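Local coordinates for protein alpha-galactosidase 1 (Saccharomyces cerevisiae, PDB 3LRK) that hydrolyses terminal, non-reducing alpha-D-galactose residues from alpha-D-galactosides as a secreted, glycosylated homotetramer of glycosyl hydrolase family 27, at residues 47-52 with 67-72; 97-102 with 108-113; 238-243 with 358-363. The protein carries 1 engineered substitution. All coordinates share one frame; numbering follows the deposited sequence.

Interaction 1: 47-52 with 67-72; sequences QLLLDT and KYIILD
L49 is the one side chain of helix segment 47-52 that packs closely on segment 67-72, and it meets two residues there, I69 and L71. Both its methyls bear on CD1 of L71: CD2 of L49 lies 3.8 Å from CD1 of L71, and CD1 of L49 is 4.0 Å from that same methyl. CD2 of L49 also rests on CB of L71, at 3.9 Å, and the two leucine side chains cross at about a right angle. L71 holds its CG anti to the backbone N (chi1 174°), which carries both its methyls to the end of L49. The meeting with I69 is broader but less close, the two side chains sliding past each other in opposite directions with CG of L49 4.2 Å from CG2 of I69. All three residues are buried, and the contact is wholly apolar. Q47 and D51 lie on the exposed side of the helix, where Q47 NE2 donates to D51 OD1 over 3.2 Å, one turn on, approaching from above the carboxylate plane. Beyond L71 the chain enters the active site, where D72, a substrate-binding residue, forms a salt bridge with K147. The contact thus joins an outer helix to an inner strand of the TIM barrel. W34 of strand 32-35 and V99 of helix 96-105 also touch L49, while F110 of strand 109-115 packs on L71.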
ATOM      1  N   GLN A  47      -2.892 -31.904  34.450  1.00 32.21           N
ATOM      2  CA  GLN A  47      -2.007 -31.723  35.606  1.00 33.31           C
ATOM      3  C   GLN A  47      -1.239 -30.407  35.576  1.00 33.17           C
ATOM      4  O   GLN A  47      -1.197 -29.702  36.586  1.00 33.13           O
ATOM      5  CB  GLN A  47      -1.035 -32.900  35.745  1.00 33.87           C
ATOM      6  CG  GLN A  47      -0.506 -33.074  37.168  1.00 36.24           C
ATOM      7  CD  GLN A  47      -1.618 -33.403  38.146  1.00 38.56           C
ATOM      8  OE1 GLN A  47      -2.438 -34.284  37.891  1.00 40.75           O
ATOM      9  NE2 GLN A  47      -1.653 -32.694  39.269  1.00 40.16           N
ATOM     10  N   LEU A  48      -0.642 -30.079  34.425  1.00 33.51           N
ATOM     11  CA  LEU A  48       0.035 -28.786  34.227  1.00 33.57           C
ATOM     12  C   LEU A  48      -0.893 -27.638  34.563  1.00 33.31           C
ATOM     13  O   LEU A  48      -0.527 -26.713  35.295  1.00 33.76           O
ATOM     14  CB  LEU A  48       0.519 -28.605  32.766  1.00 33.95           C
ATOM     15  CG  LEU A  48       0.689 -27.134  32.303  1.00 34.51           C
ATOM     16  CD1 LEU A  48       1.965 -26.485  32.859  1.00 34.29           C
ATOM     17  CD2 LEU A  48       0.618 -26.952  30.785  1.00 35.07           C
ATOM     18  N   LEU A  49      -2.095 -27.702  34.005  1.00 32.76           N
ATOM     19  CA  LEU A  49      -3.045 -26.618  34.102  1.00 32.11           C
ATOM     20  C   LEU A  49      -3.466 -26.398  35.549  1.00 31.74           C
ATOM     21  O   LEU A  49      -3.518 -25.262  36.021  1.00 31.83           O
ATOM     22  CB  LEU A  49      -4.256 -26.942  33.230  1.00 32.23           C
ATOM     23  CG  LEU A  49      -4.637 -25.992  32.092  1.00 32.01           C
ATOM     24  CD1 LEU A  49      -3.430 -25.384  31.374  1.00 31.00           C
ATOM     25  CD2 LEU A  49      -5.514 -26.756  31.125  1.00 30.93           C
ATOM     26  N   LEU A  50      -3.753 -27.488  36.256  1.00 31.20           N
ATOM     27  CA  LEU A  50      -4.230 -27.398  37.638  1.00 30.65           C
ATOM     28  C   LEU A  50      -3.120 -27.046  38.636  1.00 30.45           C
ATOM     29  O   LEU A  50      -3.362 -26.292  39.576  1.00 29.93           O
ATOM     30  CB  LEU A  50      -4.980 -28.674  38.044  1.00 30.55           C
ATOM     31  CG  LEU A  50      -6.194 -29.027  37.162  1.00 30.54           C
ATOM     32  CD1 LEU A  50      -6.934 -30.242  37.692  1.00 30.76           C
ATOM     33  CD2 LEU A  50      -7.159 -27.847  36.967  1.00 29.65           C
ATOM     34  N   ASP A  51      -1.918 -27.598  38.434  1.00 30.71           N
ATOM     35  CA  ASP A  51      -0.722 -27.203  39.214  1.00 30.84           C
ATOM     36  C   ASP A  51      -0.409 -25.716  39.083  1.00 30.46           C
ATOM     37  O   ASP A  51      -0.124 -25.046  40.074  1.00 30.29           O
ATOM     38  CB  ASP A  51       0.514 -27.993  38.785  1.00 31.55           C
ATOM     39  CG  ASP A  51       0.491 -29.436  39.256  1.00 32.89           C
ATOM     40  OD1 ASP A  51      -0.441 -29.832  39.994  1.00 34.21           O
ATOM     41  OD2 ASP A  51       1.420 -30.181  38.862  1.00 36.44           O
ATOM     42  N   THR A  52      -0.462 -25.205  37.854  1.00 29.85           N
ATOM     43  CA  THR A  52      -0.255 -23.777  37.597  1.00 29.48           C
ATOM     44  C   THR A  52      -1.335 -22.936  38.265  1.00 28.75           C
ATOM     45  O   THR A  52      -1.034 -21.945  38.919  1.00 28.68           O
ATOM     46  CB  THR A  52      -0.243 -23.469  36.086  1.00 29.61           C
ATOM     47  OG1 THR A  52       0.975 -23.950  35.515  1.00 31.23           O
ATOM     48  CG2 THR A  52      -0.347 -21.966  35.832  1.00 30.42           C
ATOM     49  N   LYS A  67      -7.342 -14.171  36.473  1.00 23.62           N
ATOM     50  CA  LYS A  67      -8.347 -15.216  36.694  1.00 24.01           C
ATOM     51  C   LYS A  67      -8.617 -16.155  35.526  1.00 23.50           C
ATOM     52  O   LYS A  67      -9.201 -17.221  35.718  1.00 23.32           O
ATOM     53  CB  LYS A  67      -9.654 -14.595  37.205  1.00 24.80           C
ATOM     54  CG  LYS A  67      -9.577 -14.276  38.703  1.00 28.22           C
ATOM     55  CD  LYS A  67     -10.848 -13.651  39.238  1.00 33.42           C
ATOM     56  CE  LYS A  67     -10.736 -13.436  40.732  1.00 36.27           C
ATOM     57  NZ  LYS A  67     -12.047 -12.979  41.307  1.00 39.30           N
ATOM     58  N   TYR A  68      -8.207 -15.752  34.325  1.00 22.39           N
ATOM     59  CA  TYR A  68      -8.334 -16.615  33.151  1.00 21.91           C
ATOM     60  C   TYR A  68      -7.118 -17.533  33.030  1.00 21.65           C
ATOM     61  O   TYR A  68      -5.988 -17.062  32.864  1.00 22.30           O
ATOM     62  CB  TYR A  68      -8.518 -15.786  31.869  1.00 21.68           C
ATOM     63  CG  TYR A  68      -9.891 -15.184  31.721  1.00 21.17           C
ATOM     64  CD1 TYR A  68     -10.981 -15.971  31.350  1.00 20.58           C
ATOM     65  CD2 TYR A  68     -10.104 -13.824  31.939  1.00 21.62           C
ATOM     66  CE1 TYR A  68     -12.256 -15.414  31.209  1.00 21.52           C
ATOM     67  CE2 TYR A  68     -11.372 -13.259  31.803  1.00 21.53           C
ATOM     68  CZ  TYR A  68     -12.438 -14.058  31.435  1.00 20.31           C
ATOM     69  OH  TYR A  68     -13.685 -13.504  31.303  1.00 20.70           O
ATOM     70  N   ILE A  69      -7.362 -18.833  33.171  1.00 20.99           N
ATOM     71  CA  ILE A  69      -6.362 -19.874  32.911  1.00 20.42           C
ATOM     72  C   ILE A  69      -6.572 -20.346  31.478  1.00 20.05           C
ATOM     73  O   ILE A  69      -7.541 -21.078  31.173  1.00 20.06           O
ATOM     74  CB  ILE A  69      -6.496 -21.071  33.911  1.00 20.24           C
ATOM     75  CG1 ILE A  69      -6.354 -20.586  35.365  1.00 20.78           C
ATOM     76  CG2 ILE A  69      -5.484 -22.186  33.577  1.00 20.79           C
ATOM     77  CD1 ILE A  69      -5.012 -19.862  35.679  1.00 21.01           C
ATOM     78  N   ILE A  70      -5.683 -19.901  30.594  1.00 19.83           N
ATOM     79  CA  ILE A  70      -5.881 -20.098  29.159  1.00 19.77           C
ATOM     80  C   ILE A  70      -4.983 -21.199  28.606  1.00 19.61           C
ATOM     81  O   ILE A  70      -3.768 -21.037  28.498  1.00 19.71           O
ATOM     82  CB  ILE A  70      -5.670 -18.794  28.345  1.00 19.80           C
ATOM     83  CG1 ILE A  70      -6.496 -17.638  28.921  1.00 18.73           C
ATOM     84  CG2 ILE A  70      -6.013 -19.029  26.863  1.00 19.31           C
ATOM     85  CD1 ILE A  70      -5.914 -16.247  28.598  1.00 20.43           C
ATOM     86  N   LEU A  71      -5.615 -22.316  28.268  1.00 19.67           N
ATOM     87  CA  LEU A  71      -4.967 -23.440  27.614  1.00 19.78           C
ATOM     88  C   LEU A  71      -4.833 -23.081  26.138  1.00 20.45           C
ATOM     89  O   LEU A  71      -5.831 -22.752  25.486  1.00 20.26           O
ATOM     90  CB  LEU A  71      -5.809 -24.706  27.772  1.00 19.27           C
ATOM     91  CG  LEU A  71      -5.369 -25.979  27.024  1.00 19.17           C
ATOM     92  CD1 LEU A  71      -4.067 -26.540  27.574  1.00 20.11           C
ATOM     93  CD2 LEU A  71      -6.465 -27.018  27.050  1.00 18.27           C
ATOM     94  N   ASP A  72      -3.607 -23.149  25.629  1.00 20.60           N
ATOM     95  CA  ASP A  72      -3.303 -22.752  24.252  1.00 20.90           C
ATOM     96  C   ASP A  72      -3.394 -23.958  23.297  1.00 20.71           C
ATOM     97  O   ASP A  72      -4.245 -24.824  23.477  1.00 21.12           O
ATOM     98  CB  ASP A  72      -1.931 -22.053  24.212  1.00 20.81           C
ATOM     99  CG  ASP A  72      -1.832 -20.991  23.111  1.00 22.15           C
ATOM    100  OD1 ASP A  72      -2.215 -19.825  23.342  1.00 22.96           O
ATOM    101  OD2 ASP A  72      -1.351 -21.330  22.011  1.00 23.23           O
TER

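Interaction 2: 97-102 with 108-113. With NA (sodium ion), chain K; NAG (2-acetamido-2-deoxy-beta-D-glucopyranose), chain D.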
ATOM      1  N   GLY A  97     -14.194 -30.490  30.136  1.00 20.51           N
ATOM      2  CA  GLY A  97     -15.207 -29.979  31.070  1.00 20.84           C
ATOM      3  C   GLY A  97     -14.789 -30.230  32.511  1.00 20.89           C
ATOM      4  O   GLY A  97     -15.036 -29.415  33.389  1.00 20.72           O
ATOM      5  N   HIS A  98     -14.135 -31.364  32.742  1.00 21.46           N
ATOM      6  CA  HIS A  98     -13.599 -31.683  34.068  1.00 21.74           C
ATOM      7  C   HIS A  98     -12.481 -30.732  34.539  1.00 21.53           C
ATOM      8  O   HIS A  98     -12.378 -30.422  35.739  1.00 21.48           O
ATOM      9  CB  HIS A  98     -13.122 -33.133  34.113  1.00 21.73           C
ATOM     10  CG  HIS A  98     -12.907 -33.641  35.500  1.00 23.45           C
ATOM     11  ND1 HIS A  98     -13.938 -33.769  36.408  1.00 24.12           N
ATOM     12  CD2 HIS A  98     -11.784 -34.025  36.148  1.00 23.89           C
ATOM     13  CE1 HIS A  98     -13.462 -34.224  37.550  1.00 23.45           C
ATOM     14  NE2 HIS A  98     -12.161 -34.399  37.414  1.00 24.66           N
ATOM     15  N   VAL A  99     -11.650 -30.276  33.603  1.00 21.24           N
ATOM     16  CA  VAL A  99     -10.645 -29.233  33.893  1.00 21.42           C
ATOM     17  C   VAL A  99     -11.352 -27.922  34.269  1.00 21.57           C
ATOM     18  O   VAL A  99     -10.991 -27.283  35.253  1.00 21.84           O
ATOM     19  CB  VAL A  99      -9.683 -28.992  32.693  1.00 21.36           C
ATOM     20  CG1 VAL A  99      -8.577 -27.956  33.045  1.00 20.48           C
ATOM     21  CG2 VAL A  99      -9.077 -30.309  32.209  1.00 21.20           C
ATOM     22  N   ALA A 100     -12.362 -27.538  33.482  1.00 22.06           N
ATOM     23  CA  ALA A 100     -13.195 -26.357  33.768  1.00 21.85           C
ATOM     24  C   ALA A 100     -13.783 -26.381  35.185  1.00 21.81           C
ATOM     25  O   ALA A 100     -13.813 -25.359  35.864  1.00 22.33           O
ATOM     26  CB  ALA A 100     -14.321 -26.254  32.744  1.00 21.17           C
ATOM     27  N   ASP A 101     -14.265 -27.549  35.603  1.00 22.54           N
ATOM     28  CA  ASP A 101     -14.935 -27.726  36.910  1.00 22.56           C
ATOM     29  C   ASP A 101     -13.977 -27.492  38.068  1.00 22.41           C
ATOM     30  O   ASP A 101     -14.314 -26.793  39.036  1.00 21.97           O
ATOM     31  CB  ASP A 101     -15.544 -29.130  37.010  1.00 22.67           C
ATOM     32  CG  ASP A 101     -16.676 -29.355  36.022  1.00 22.55           C
ATOM     33  OD1 ASP A 101     -17.257 -28.373  35.515  1.00 21.62           O
ATOM     34  OD2 ASP A 101     -16.982 -30.528  35.744  1.00 22.40           O
ATOM     35  N   HIS A 102     -12.784 -28.084  37.968  1.00 22.36           N
ATOM     36  CA  HIS A 102     -11.689 -27.827  38.919  1.00 22.47           C
ATOM     37  C   HIS A 102     -11.309 -26.353  38.977  1.00 22.26           C
ATOM     38  O   HIS A 102     -11.124 -25.787  40.063  1.00 22.40           O
ATOM     39  CB  HIS A 102     -10.453 -28.641  38.534  1.00 22.63           C
ATOM     40  CG  HIS A 102     -10.431 -30.020  39.101  1.00 23.12           C
ATOM     41  ND1 HIS A 102     -10.515 -30.262  40.454  1.00 24.08           N
ATOM     42  CD2 HIS A 102     -10.308 -31.230  38.507  1.00 22.76           C
ATOM     43  CE1 HIS A 102     -10.454 -31.563  40.671  1.00 24.27           C
ATOM     44  NE2 HIS A 102     -10.321 -32.170  39.508  1.00 23.85           N
ATOM     45  N   PHE A 108     -11.549 -19.729  39.370  1.00 23.75           N
ATOM     46  CA  PHE A 108     -10.886 -19.390  38.115  1.00 23.06           C
ATOM     47  C   PHE A 108     -11.881 -19.436  36.957  1.00 22.50           C
ATOM     48  O   PHE A 108     -12.952 -20.040  37.065  1.00 22.32           O
ATOM     49  CB  PHE A 108      -9.743 -20.369  37.817  1.00 23.29           C
ATOM     50  CG  PHE A 108      -8.456 -20.065  38.541  1.00 23.70           C
ATOM     51  CD1 PHE A 108      -7.998 -20.913  39.552  1.00 25.05           C
ATOM     52  CD2 PHE A 108      -7.701 -18.949  38.208  1.00 24.75           C
ATOM     53  CE1 PHE A 108      -6.809 -20.649  40.228  1.00 23.73           C
ATOM     54  CE2 PHE A 108      -6.507 -18.671  38.870  1.00 25.62           C
ATOM     55  CZ  PHE A 108      -6.057 -19.531  39.888  1.00 25.19           C
ATOM     56  N   LEU A 109     -11.503 -18.810  35.845  1.00 21.32           N
ATOM     57  CA  LEU A 109     -12.213 -18.963  34.590  1.00 20.42           C
ATOM     58  C   LEU A 109     -11.311 -19.728  33.603  1.00 20.10           C
ATOM     59  O   LEU A 109     -10.087 -19.637  33.687  1.00 19.99           O
ATOM     60  CB  LEU A 109     -12.634 -17.593  34.039  1.00 19.85           C
ATOM     61  CG  LEU A 109     -13.707 -16.873  34.882  1.00 19.90           C
ATOM     62  CD1 LEU A 109     -14.045 -15.483  34.285  1.00 20.26           C
ATOM     63  CD2 LEU A 109     -14.985 -17.748  35.008  1.00 19.89           C
ATOM     64  N   PHE A 110     -11.925 -20.479  32.691  1.00 19.88           N
ATOM     65  CA  PHE A 110     -11.200 -21.410  31.813  1.00 19.73           C
ATOM     66  C   PHE A 110     -11.201 -20.902  30.366  1.00 19.62           C
ATOM     67  O   PHE A 110     -12.262 -20.644  29.794  1.00 19.42           O
ATOM     68  CB  PHE A 110     -11.846 -22.800  31.906  1.00 20.04           C
ATOM     69  CG  PHE A 110     -11.162 -23.876  31.074  1.00 20.46           C
ATOM     70  CD1 PHE A 110      -9.776 -23.890  30.900  1.00 20.90           C
ATOM     71  CD2 PHE A 110     -11.914 -24.897  30.506  1.00 19.39           C
ATOM     72  CE1 PHE A 110      -9.151 -24.890  30.150  1.00 20.11           C
ATOM     73  CE2 PHE A 110     -11.295 -25.912  29.753  1.00 22.29           C
ATOM     74  CZ  PHE A 110      -9.910 -25.899  29.584  1.00 21.02           C
ATOM     75  N   GLY A 111     -10.005 -20.743  29.807  1.00 19.29           N
ATOM     76  CA  GLY A 111      -9.836 -20.363  28.408  1.00 19.48           C
ATOM     77  C   GLY A 111      -9.315 -21.522  27.573  1.00 19.32           C
ATOM     78  O   GLY A 111      -8.528 -22.350  28.051  1.00 19.39           O
ATOM     79  N   MET A 112      -9.781 -21.588  26.330  1.00 18.86           N
ATOM     80  CA  MET A 112      -9.311 -22.582  25.359  1.00 18.79           C
ATOM     81  C   MET A 112      -8.917 -21.902  24.047  1.00 18.71           C
ATOM     82  O   MET A 112      -9.034 -20.685  23.915  1.00 18.79           O
ATOM     83  CB  MET A 112     -10.347 -23.696  25.147  1.00 18.20           C
ATOM     84  CG  MET A 112     -10.263 -24.774  26.237  1.00 18.60           C
ATOM     85  SD  MET A 112     -11.150 -26.299  25.915  1.00 19.45           S
ATOM     86  CE  MET A 112     -10.056 -27.076  24.734  1.00 17.38           C
ATOM     87  N   TYR A 113      -8.437 -22.693  23.094  1.00 19.22           N
ATOM     88  CA  TYR A 113      -7.812 -22.162  21.890  1.00 19.53           C
ATOM     89  C   TYR A 113      -8.269 -22.897  20.620  1.00 19.49           C
ATOM     90  O   TYR A 113      -8.438 -24.119  20.606  1.00 19.56           O
ATOM     91  CB  TYR A 113      -6.283 -22.220  22.048  1.00 19.70           C
ATOM     92  CG  TYR A 113      -5.492 -22.011  20.769  1.00 20.64           C
ATOM     93  CD1 TYR A 113      -5.271 -23.073  19.889  1.00 20.56           C
ATOM     94  CD2 TYR A 113      -4.938 -20.760  20.456  1.00 20.86           C
ATOM     95  CE1 TYR A 113      -4.558 -22.894  18.713  1.00 21.32           C
ATOM     96  CE2 TYR A 113      -4.209 -20.577  19.278  1.00 20.14           C
ATOM     97  CZ  TYR A 113      -4.026 -21.650  18.414  1.00 21.38           C
ATOM     98  OH  TYR A 113      -3.311 -21.499  17.232  1.00 21.53           O
TER
HETATM   99 NA    NA K8001     -10.493 -34.401  38.998  1.00 18.08          NA
HETATM  100  C1  NAG D1001     -16.968 -28.650  42.258  1.00 28.61           C
HETATM  101  C2  NAG D1001     -16.834 -30.170  42.223  1.00 28.82           C
HETATM  102  C3  NAG D1001     -18.219 -30.819  42.145  1.00 29.10           C
HETATM  103  C4  NAG D1001     -19.146 -30.301  43.250  1.00 29.16           C
HETATM  104  C5  NAG D1001     -19.082 -28.778  43.356  1.00 29.92           C
HETATM  105  C6  NAG D1001     -19.764 -28.285  44.629  1.00 32.05           C
HETATM  106  C7  NAG D1001     -14.675 -30.799  41.234  1.00 28.33           C
HETATM  107  C8  NAG D1001     -13.984 -31.418  40.056  1.00 26.81           C
HETATM  108  N2  NAG D1001     -15.993 -30.610  41.121  1.00 28.68           N
HETATM  109  O3  NAG D1001     -18.099 -32.221  42.235  1.00 27.84           O
HETATM  110  O4  NAG D1001     -20.480 -30.709  42.994  1.00 29.87           O
HETATM  111  O5  NAG D1001     -17.745 -28.303  43.390  1.00 28.69           O
HETATM  112  O6  NAG D1001     -20.108 -26.936  44.399  1.00 33.30           O
HETATM  113  O7  NAG D1001     -14.030 -30.484  42.236  1.00 28.43           O
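The ring of F110 is turned to the inner side of helix segment 97-102, where V99 and A100 meet it in different ways. V99 lies over one face of the ring, its CG1 4.2 Å from CZ of F110. A100 comes obliquely at CD2 of F110, its CB 3.6 Å away. A chi1 of -178° turns CG of F110 away from its own amide nitrogen and extends the ring from the strand to the helix, whose backbone is close enough here for CA of A100 to lie 3.8 Å from CD2 of F110. The outer side of the same helix carries a metal site. H98 and H102, one turn apart, each bind the sodium ion through NE2 at 2.3 Å, and five further atoms complete its coordination. The acetamide methyl C8 of an N-acetylglucosamine sits 3.6 Å above the plane of the H102 ring, over its centre, and reaches the H98 ring obliquely. The helix thus turns apolar groups to the barrel and its histidines to the sugar and the metal. Helix 96-105 and strand 109-115 are consecutive elements of the TIM barrel; E46 of helix 46-58 touches V99 from beside them, and strand 68-70 pairs with 109-115 in parallel.

Interaction 3: 238-243 with 358-363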
ATOM      1  N   SER A 238       9.771  -7.222  18.819  1.00 21.71           N
ATOM      2  CA  SER A 238      10.224  -6.694  20.111  1.00 21.51           C
ATOM      3  C   SER A 238       9.129  -5.918  20.846  1.00 21.21           C
ATOM      4  O   SER A 238       8.130  -5.516  20.253  1.00 21.28           O
ATOM      5  CB  SER A 238      11.446  -5.793  19.936  1.00 21.37           C
ATOM      6  OG  SER A 238      11.069  -4.569  19.340  1.00 22.33           O
ATOM      7  N   ILE A 239       9.339  -5.716  22.142  1.00 20.61           N
ATOM      8  CA  ILE A 239       8.417  -4.960  23.001  1.00 20.33           C
ATOM      9  C   ILE A 239       8.097  -3.561  22.434  1.00 20.42           C
ATOM     10  O   ILE A 239       6.929  -3.202  22.277  1.00 19.98           O
ATOM     11  CB  ILE A 239       8.960  -4.919  24.454  1.00 19.90           C
ATOM     12  CG1 ILE A 239       8.802  -6.309  25.095  1.00 21.01           C
ATOM     13  CG2 ILE A 239       8.278  -3.823  25.291  1.00 19.60           C
ATOM     14  CD1 ILE A 239       9.798  -6.620  26.225  1.00 20.95           C
ATOM     15  N   MET A 240       9.141  -2.808  22.097  1.00 20.39           N
ATOM     16  CA  MET A 240       9.003  -1.464  21.550  1.00 20.73           C
ATOM     17  C   MET A 240       8.388  -1.443  20.158  1.00 20.40           C
ATOM     18  O   MET A 240       7.674  -0.502  19.813  1.00 20.93           O
ATOM     19  CB  MET A 240      10.360  -0.744  21.516  1.00 20.65           C
ATOM     20  CG  MET A 240      10.900  -0.302  22.878  1.00 21.18           C
ATOM     21  SD  MET A 240       9.774   0.716  23.851  1.00 23.31           S
ATOM     22  CE  MET A 240       9.508   2.144  22.789  1.00 21.01           C
ATOM     23  N   ASN A 241       8.690  -2.461  19.351  1.00 20.54           N
ATOM     24  CA  ASN A 241       8.085  -2.605  18.025  1.00 20.42           C
ATOM     25  C   ASN A 241       6.567  -2.684  18.155  1.00 20.25           C
ATOM     26  O   ASN A 241       5.850  -2.018  17.411  1.00 19.82           O
ATOM     27  CB  ASN A 241       8.640  -3.845  17.295  1.00 20.41           C
ATOM     28  CG  ASN A 241       7.891  -4.162  15.991  1.00 20.87           C
ATOM     29  OD1 ASN A 241       6.785  -4.714  16.009  1.00 20.51           O
ATOM     30  ND2 ASN A 241       8.520  -3.855  14.858  1.00 21.70           N
ATOM     31  N   ILE A 242       6.097  -3.470  19.131  1.00 19.72           N
ATOM     32  CA  ILE A 242       4.668  -3.716  19.334  1.00 20.01           C
ATOM     33  C   ILE A 242       3.980  -2.511  19.979  1.00 20.01           C
ATOM     34  O   ILE A 242       2.891  -2.123  19.557  1.00 19.58           O
ATOM     35  CB  ILE A 242       4.426  -5.033  20.132  1.00 19.97           C
ATOM     36  CG1 ILE A 242       4.756  -6.238  19.232  1.00 19.99           C
ATOM     37  CG2 ILE A 242       2.988  -5.124  20.643  1.00 20.27           C
ATOM     38  CD1 ILE A 242       4.856  -7.550  19.960  1.00 20.08           C
ATOM     39  N   LEU A 243       4.631  -1.907  20.977  1.00 20.19           N
ATOM     40  CA  LEU A 243       4.102  -0.681  21.583  1.00 20.47           C
ATOM     41  C   LEU A 243       3.947   0.431  20.537  1.00 20.34           C
ATOM     42  O   LEU A 243       2.944   1.141  20.520  1.00 20.29           O
ATOM     43  CB  LEU A 243       4.998  -0.196  22.734  1.00 21.19           C
ATOM     44  CG  LEU A 243       4.511   1.056  23.472  1.00 20.59           C
ATOM     45  CD1 LEU A 243       3.189   0.799  24.190  1.00 21.11           C
ATOM     46  CD2 LEU A 243       5.588   1.525  24.443  1.00 21.88           C
ATOM     47  N   ALA A 358       3.681   8.595  31.676  1.00 26.86           N
ATOM     48  CA  ALA A 358       4.831   7.709  31.503  1.00 26.45           C
ATOM     49  C   ALA A 358       5.963   8.464  30.831  1.00 26.50           C
ATOM     50  O   ALA A 358       5.778   9.058  29.767  1.00 26.55           O
ATOM     51  CB  ALA A 358       4.456   6.463  30.685  1.00 26.35           C
ATOM     52  N   LEU A 359       7.124   8.471  31.470  1.00 26.25           N
ATOM     53  CA  LEU A 359       8.340   8.930  30.813  1.00 26.37           C
ATOM     54  C   LEU A 359       9.195   7.708  30.487  1.00 26.40           C
ATOM     55  O   LEU A 359       9.719   7.033  31.377  1.00 26.39           O
ATOM     56  CB  LEU A 359       9.084   9.962  31.667  1.00 26.21           C
ATOM     57  CG  LEU A 359       8.385  11.327  31.748  1.00 26.56           C
ATOM     58  CD1 LEU A 359       8.997  12.210  32.840  1.00 26.46           C
ATOM     59  CD2 LEU A 359       8.435  12.038  30.396  1.00 25.64           C
ATOM     60  N   LEU A 360       9.300   7.413  29.197  1.00 26.31           N
ATOM     61  CA  LEU A 360       9.865   6.152  28.754  1.00 26.11           C
ATOM     62  C   LEU A 360      11.219   6.372  28.088  1.00 26.25           C
ATOM     63  O   LEU A 360      11.328   7.081  27.084  1.00 26.26           O
ATOM     64  CB  LEU A 360       8.878   5.428  27.820  1.00 26.17           C
ATOM     65  CG  LEU A 360       9.225   4.069  27.202  1.00 26.53           C
ATOM     66  CD1 LEU A 360       9.382   2.983  28.278  1.00 27.18           C
ATOM     67  CD2 LEU A 360       8.136   3.687  26.206  1.00 27.59           C
ATOM     68  N   ASN A 361      12.249   5.770  28.673  1.00 26.33           N
ATOM     69  CA  ASN A 361      13.612   5.898  28.176  1.00 26.51           C
ATOM     70  C   ASN A 361      14.047   4.638  27.430  1.00 26.69           C
ATOM     71  O   ASN A 361      14.601   3.709  28.019  1.00 26.94           O
ATOM     72  CB  ASN A 361      14.581   6.213  29.331  1.00 26.42           C
ATOM     73  CG  ASN A 361      16.018   6.397  28.867  1.00 26.62           C
ATOM     74  OD1 ASN A 361      16.291   6.560  27.675  1.00 27.68           O
ATOM     75  ND2 ASN A 361      16.949   6.358  29.811  1.00 28.25           N
ATOM     76  N   GLY A 362      13.806   4.620  26.127  1.00 26.80           N
ATOM     77  CA  GLY A 362      14.232   3.497  25.293  1.00 27.34           C
ATOM     78  C   GLY A 362      15.674   3.593  24.827  1.00 27.42           C
ATOM     79  O   GLY A 362      16.121   2.766  24.035  1.00 27.44           O
ATOM     80  N   GLY A 363      16.397   4.603  25.310  1.00 27.98           N
ATOM     81  CA  GLY A 363      17.818   4.780  24.993  1.00 28.15           C
ATOM     82  C   GLY A 363      18.716   3.860  25.810  1.00 28.89           C
ATOM     83  O   GLY A 363      18.270   3.239  26.773  1.00 28.97           O
TER
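A helix of the catalytic TIM-barrel domain here meets a strand of the C-terminal beta-sandwich domain, so this contact belongs to the interface between the two domains. The apolar part is small and centred on one methyl. CD2 of L360 reaches from the strand toward the helix and meets L243 and M240 tip to tip, 3.8 Å from CD2 of L243 and 4.0 Å from CE of M240. Both leucines are extended toward each other. M240 instead folds its chain at chi2 and chi3, bringing both its sulfur and its terminal methyl to L360. Q344 of the adjacent strand 342-349 touches both M240 and L360, widening the interface. No hydrogen bond crosses between the segments; those present shape their ends. S238 is the N-cap of the helix, its OG accepting from N241 N over 3.2 Å and so satisfying an amide of the first turn. N361 closes the strand end: its ND2 donates to the backbone oxygens of V457 and V365, which hold the amide in place, while OD1 makes an Asx turn, accepting from G363 N at 3.1 Å with the donor 46° out of the carbonyl plane.

From the N terminus, interaction 1 comes first, closing a short loop that leads from helix 46-58 back to strand 68-70. Interaction 2 follows in series, closing a still shorter one between helix 96-105 and strand 109-115. The two do not cross along the chain, yet they touch in space, their centres about 8 Å apart, because strands 68-70 and 109-115 are parallel neighbours in the barrel sheet; probable backbone hydrogen bonds run from L109 N to K67 O and from G111 N to I69 O. Interaction 3 opens later and spans 114 residues, tying the barrel to the C-terminal sandwich. It lies on the opposite side of the chain's centre, its centre about 30 Å from that of interaction 1 and about 35 Å from that of interaction 2.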